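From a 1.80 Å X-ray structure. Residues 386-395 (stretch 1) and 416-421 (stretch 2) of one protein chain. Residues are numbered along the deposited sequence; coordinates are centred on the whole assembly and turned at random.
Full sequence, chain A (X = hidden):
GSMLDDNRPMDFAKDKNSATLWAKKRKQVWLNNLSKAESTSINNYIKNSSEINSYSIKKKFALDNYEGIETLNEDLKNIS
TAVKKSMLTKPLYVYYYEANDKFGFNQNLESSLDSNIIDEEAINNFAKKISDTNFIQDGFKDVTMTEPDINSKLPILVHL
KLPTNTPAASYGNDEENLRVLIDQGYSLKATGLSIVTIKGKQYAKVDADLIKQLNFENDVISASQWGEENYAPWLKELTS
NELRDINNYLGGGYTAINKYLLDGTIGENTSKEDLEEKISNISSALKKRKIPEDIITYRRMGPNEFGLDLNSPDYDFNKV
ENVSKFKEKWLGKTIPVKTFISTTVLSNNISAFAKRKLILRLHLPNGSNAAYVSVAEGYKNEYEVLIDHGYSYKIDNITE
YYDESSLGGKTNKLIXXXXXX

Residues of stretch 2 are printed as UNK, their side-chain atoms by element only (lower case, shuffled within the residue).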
ATOM      1  N   LEU A 386       9.814   6.150 -14.624  1.00 14.53           N
ATOM      2  CA  LEU A 386      10.400   7.467 -14.403  1.00 14.11           C
ATOM      3  C   LEU A 386       9.318   8.534 -14.511  1.00 18.16           C
ATOM      4  O   LEU A 386       8.621   8.625 -15.518  1.00 17.29           O
ATOM      5  CB  LEU A 386      11.523   7.726 -15.408  1.00 18.87           C
ATOM      6  CG  LEU A 386      12.319   9.033 -15.298  1.00 19.10           C
ATOM      7  CD1 LEU A 386      13.012   9.084 -13.941  1.00 19.63           C
ATOM      8  CD2 LEU A 386      13.342   9.145 -16.427  1.00 19.28           C
ATOM      9  N   ILE A 387       9.185   9.354 -13.474  1.00 14.39           N
ATOM     10  CA  ILE A 387       8.107  10.337 -13.392  1.00 13.12           C
ATOM     11  C   ILE A 387       8.656  11.728 -13.702  1.00 14.19           C
ATOM     12  O   ILE A 387       9.777  12.048 -13.280  1.00 19.09           O
ATOM     13  CB  ILE A 387       7.444  10.290 -11.971  1.00 14.84           C
ATOM     14  CG1 ILE A 387       6.872   8.889 -11.719  1.00 13.55           C
ATOM     15  CG2 ILE A 387       6.377  11.361 -11.800  1.00 18.00           C
ATOM     16  CD1 ILE A 387       6.373   8.634 -10.283  1.00 11.63           C
ATOM     17  N   ASP A 388       7.882  12.533 -14.442  1.00 14.56           N
ATOM     18  CA  ASP A 388       8.266  13.889 -14.824  1.00 18.98           C
ATOM     19  C   ASP A 388       8.528  14.766 -13.595  1.00 16.18           C
ATOM     20  O   ASP A 388       7.982  14.536 -12.513  1.00 18.23           O
ATOM     21  CB  ASP A 388       7.181  14.515 -15.728  1.00 18.15           C
ATOM     22  CG  ASP A 388       7.712  15.657 -16.605  1.00 15.86           C
ATOM     23  OD1 ASP A 388       8.952  15.865 -16.697  1.00 20.24           O
ATOM     24  OD2 ASP A 388       6.879  16.368 -17.222  1.00 16.85           O
ATOM     25  N   HIS A 389       9.389  15.762 -13.759  1.00 20.02           N
ATOM     26  CA  HIS A 389       9.652  16.681 -12.657  1.00 24.32           C
ATOM     27  C   HIS A 389       8.428  17.557 -12.367  1.00 24.72           C
ATOM     28  O   HIS A 389       7.581  17.767 -13.239  1.00 20.37           O
ATOM     29  CB  HIS A 389      10.870  17.547 -12.972  1.00 20.26           C
ATOM     30  CG  HIS A 389      10.669  18.485 -14.119  1.00 20.24           C
ATOM     31  ND1 HIS A 389      10.514  19.841 -13.953  1.00 31.09           N
ATOM     32  CD2 HIS A 389      10.607  18.257 -15.453  1.00 26.12           C
ATOM     33  CE1 HIS A 389      10.366  20.416 -15.137  1.00 33.00           C
ATOM     34  NE2 HIS A 389      10.419  19.477 -16.061  1.00 25.61           N
ATOM     35  N   GLY A 390       8.324  18.052 -11.136  1.00 21.55           N
ATOM     36  CA  GLY A 390       7.356  19.088 -10.832  1.00 22.99           C
ATOM     37  C   GLY A 390       6.000  18.618 -10.342  1.00 18.70           C
ATOM     38  O   GLY A 390       5.057  19.401 -10.317  1.00 21.28           O
ATOM     39  N   TYR A 391       5.886  17.349  -9.971  1.00 21.48           N
ATOM     40  CA  TYR A 391       4.666  16.859  -9.315  1.00 19.53           C
ATOM     41  C   TYR A 391       4.830  17.030  -7.818  1.00 19.44           C
ATOM     42  O   TYR A 391       5.793  17.646  -7.372  1.00 21.26           O
ATOM     43  CB  TYR A 391       4.403  15.390  -9.651  1.00 19.49           C
ATOM     44  CG  TYR A 391       3.782  15.121 -11.023  1.00 19.61           C
ATOM     45  CD1 TYR A 391       2.446  15.448 -11.292  1.00 21.49           C
ATOM     46  CD2 TYR A 391       4.518  14.489 -12.019  1.00 16.88           C
ATOM     47  CE1 TYR A 391       1.872  15.179 -12.546  1.00 16.60           C
ATOM     48  CE2 TYR A 391       3.963  14.223 -13.276  1.00 15.06           C
ATOM     49  CZ  TYR A 391       2.639  14.558 -13.526  1.00 22.05           C
ATOM     50  OH  TYR A 391       2.104  14.275 -14.768  1.00 20.55           O
ATOM     51  N   SER A 392       3.895  16.475  -7.050  1.00 20.04           N
ATOM     52  CA  SER A 392       3.954  16.503  -5.587  1.00 22.99           C
ATOM     53  C   SER A 392       3.535  15.166  -5.000  1.00 21.85           C
ATOM     54  O   SER A 392       2.814  14.401  -5.640  1.00 21.89           O
ATOM     55  CB  SER A 392       3.054  17.600  -5.016  1.00 23.21           C
ATOM     56  OG  SER A 392       3.397  18.875  -5.526  1.00 22.63           O
ATOM     57  N   TYR A 393       3.992  14.894  -3.783  1.00 16.86           N
ATOM     58  CA  TYR A 393       3.519  13.759  -3.000  1.00 17.06           C
ATOM     59  C   TYR A 393       2.486  14.230  -1.997  1.00 16.67           C
ATOM     60  O   TYR A 393       2.744  15.180  -1.255  1.00 20.22           O
ATOM     61  CB  TYR A 393       4.643  13.100  -2.209  1.00 15.27           C
ATOM     62  CG  TYR A 393       5.790  12.495  -2.967  1.00 16.27           C
ATOM     63  CD1 TYR A 393       5.595  11.709  -4.101  1.00 18.31           C
ATOM     64  CD2 TYR A 393       7.085  12.683  -2.511  1.00 18.49           C
ATOM     65  CE1 TYR A 393       6.678  11.135  -4.758  1.00 16.05           C
ATOM     66  CE2 TYR A 393       8.159  12.122  -3.152  1.00 19.99           C
ATOM     67  CZ  TYR A 393       7.957  11.349  -4.270  1.00 16.91           C
ATOM     68  OH  TYR A 393       9.048  10.789  -4.865  1.00 18.60           O
ATOM     69  N   LYS A 394       1.323  13.586  -1.966  1.00 15.20           N
ATOM     70  CA  LYS A 394       0.399  13.765  -0.859  1.00 15.42           C
ATOM     71  C   LYS A 394       0.629  12.574   0.076  1.00 17.10           C
ATOM     72  O   LYS A 394       0.426  11.419  -0.318  1.00 17.31           O
ATOM     73  CB  LYS A 394      -1.052  13.850  -1.356  1.00 14.54           C
ATOM     74  CG  LYS A 394      -2.112  13.849  -0.254  1.00 15.04           C
ATOM     75  CD  LYS A 394      -3.522  14.017  -0.829  1.00 17.58           C
ATOM     76  CE  LYS A 394      -3.980  12.777  -1.618  1.00 20.39           C
ATOM     77  NZ  LYS A 394      -4.448  11.663  -0.729  1.00 18.96           N
ATOM     78  N   ILE A 395       1.088  12.843   1.298  1.00 16.10           N
ATOM     79  CA  ILE A 395       1.465  11.758   2.210  1.00 12.96           C
ATOM     80  C   ILE A 395       0.214  11.196   2.896  1.00 14.83           C
ATOM     81  O   ILE A 395      -0.493  11.913   3.594  1.00 15.33           O
ATOM     82  CB  ILE A 395       2.498  12.234   3.270  1.00 16.50           C
ATOM     83  CG1 ILE A 395       3.714  12.922   2.597  1.00 15.74           C
ATOM     84  CG2 ILE A 395       2.946  11.055   4.163  1.00 12.89           C
ATOM     85  CD1 ILE A 395       4.566  12.043   1.701  1.00 17.80           C
ATOM     86  N   UNK A 416       6.070   4.581   3.180  1.00 15.00           N
ATOM     87  CA  UNK A 416       5.404   5.880   3.063  1.00 16.17           C
ATOM     88  C   UNK A 416       4.409   5.815   1.916  1.00 18.62           C
ATOM     89  O   UNK A 416       4.768   5.981   0.747  1.00 17.22           O
ATOM     90  c   UNK A 416       6.428   7.017   2.857  1.00 18.58           C
ATOM     91  c   UNK A 416       5.730   8.370   2.797  1.00 14.58           C
ATOM     92  c   UNK A 416       7.466   6.986   3.991  1.00 21.45           C
ATOM     93  c   UNK A 416       8.513   8.047   3.898  1.00 23.63           C
ATOM     94  N   UNK A 417       3.159   5.524   2.259  1.00 15.59           N
ATOM     95  CA  UNK A 417       2.087   5.515   1.265  1.00 11.92           C
ATOM     96  C   UNK A 417       1.772   6.934   0.851  1.00 13.85           C
ATOM     97  O   UNK A 417       1.493   7.782   1.695  1.00 14.21           O
ATOM     98  o   UNK A 417       1.200   2.721   2.817  1.00 20.59           O
ATOM     99  c   UNK A 417       0.940   3.329   1.767  1.00 21.12           C
ATOM    100  o   UNK A 417       0.769   2.762   0.670  1.00 15.33           O
ATOM    101  c   UNK A 417       0.841   4.835   1.823  1.00 18.33           C
ATOM    102  N   UNK A 418       1.827   7.198  -0.448  1.00 16.17           N
ATOM    103  CA  UNK A 418       1.608   8.539  -0.949  1.00 19.70           C
ATOM    104  C   UNK A 418       0.812   8.473  -2.234  1.00 17.44           C
ATOM    105  O   UNK A 418       0.739   7.425  -2.874  1.00 16.70           O
ATOM    106  c   UNK A 418       2.939   9.255  -1.189  1.00 15.07           C
ATOM    107  N   UNK A 419       0.212   9.600  -2.591  1.00 18.98           N
ATOM    108  CA  UNK A 419      -0.466   9.755  -3.878  1.00 18.85           C
ATOM    109  C   UNK A 419       0.238  10.843  -4.673  1.00 17.27           C
ATOM    110  O   UNK A 419       0.491  11.930  -4.134  1.00 18.42           O
ATOM    111  o   UNK A 419      -2.580   9.119  -2.862  1.00 22.36           O
ATOM    112  c   UNK A 419      -2.666  10.247  -5.032  1.00 17.15           C
ATOM    113  c   UNK A 419      -1.942  10.118  -3.684  1.00 17.96           C
ATOM    114  N   UNK A 420       0.564  10.567  -5.937  1.00 14.84           N
ATOM    115  CA  UNK A 420       1.145  11.588  -6.797  1.00 15.91           C
ATOM    116  C   UNK A 420       0.063  12.586  -7.205  1.00 22.29           C
ATOM    117  O   UNK A 420      -0.989  12.212  -7.751  1.00 20.94           O
ATOM    118  c   UNK A 420       2.748  11.969  -8.774  1.00 22.54           C
ATOM    119  c   UNK A 420       1.808  10.978  -8.049  1.00 16.70           C
ATOM    120  c   UNK A 420       4.110  12.037  -8.072  1.00 19.48           C
ATOM    121  c   UNK A 420       2.944  11.691 -10.271  1.00 20.08           C
ATOM    122  N   UNK A 421       0.299  13.861  -6.916  1.00 20.79           N
ATOM    123  CA  UNK A 421      -0.665  14.884  -7.306  1.00 24.66           C
ATOM    124  C   UNK A 421      -0.011  15.957  -8.186  1.00 25.64           C
ATOM    125  O   UNK A 421       1.190  16.296  -8.100  1.00 21.14           O
ATOM    126  OXT UNK A 421      -0.683  16.496  -9.060  1.00 34.25           O
ATOM    127  c   UNK A 421      -0.334  16.259  -5.200  1.00 29.62           C
ATOM    128  c   UNK A 421      -1.005  17.108  -4.163  1.00 39.72           C
ATOM    129  c   UNK A 421      -2.152  14.518  -5.246  1.00 23.52           C
ATOM    130  c   UNK A 421      -1.345  15.542  -6.080  1.00 28.89           C
TER
HETATM  131  O   HOH W   1       1.837  18.878  -8.040  1.00 31.12           O

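Position 416 carries four side-chain carbons, forked at the first, with one arm two carbons long, and one branch lies against the end of I395. That is the isoleucine pattern. The residue is I416, and its CG2 sits 4.0 Å from CD1 of I395.

At position 417 there are two side-chain carbons, the second carrying two oxygens. The side chain leads away from stretch 1, and both oxygens are hydrogen-bonded elsewhere in the structure. The residue is D417.

Position 418 has a single side-chain carbon, on the same face of the sheet as the side chains of Y393 and I395. One carbon alone means alanine, A418. Its CB is 4.3 Å from both CB of Y393 and CD1 of I395, and its CA lies 3.2 Å from the carbonyl O of K394, a CA-H...O contact between closely spaced strands.

Position 419 shows one carbon bearing an oxygen and a second carbon, on the face that K394 shares. A beta-branched hydroxyl side chain is threonine, T419. Its OG1 is 3.8 Å from NZ of K394, too far for a direct hydrogen bond. The backbones do the pairing here: N of K394 donates to O of T419 and N of T419 to O of K394, both at 2.9 Å.

Four carbons forked at the second occupy position 420, returning to the face of Y393, and the tips reach I387 and two tyrosine rings. This is leucine, L420. Its CD2 packs over the face of the Y391 ring, 3.6 Å from CG of Y391, in a CH-pi arrangement, and lies 3.8 Å from CG2 of I387; CD1 is 4.3 Å from CD1 of Y393.

Position 421 again has four carbons forked at the first, one arm two carbons long, lying near S392 and K394, and its backbone ends in a carboxylate. It is isoleucine, I421. Its CG1 is 3.6 Å from CB of S392, and its CG2 is 4.1 Å from CB of K394. Its N donates to O of S392 and its O accepts from N of S392, both at 2.9 Å. A water donates to O of I421 at 2.7 Å and also hydrogen-bonds OG of S392 at 3.0 Å.

The contact is thus an antiparallel pairing in which two reciprocal pairs of backbone hydrogen bonds set the register. Alternation places A418 and L420 among the apolar side chains of stretch 1, while T419 faces the other way with K394.

Stretch 2 416-421: IDATLI
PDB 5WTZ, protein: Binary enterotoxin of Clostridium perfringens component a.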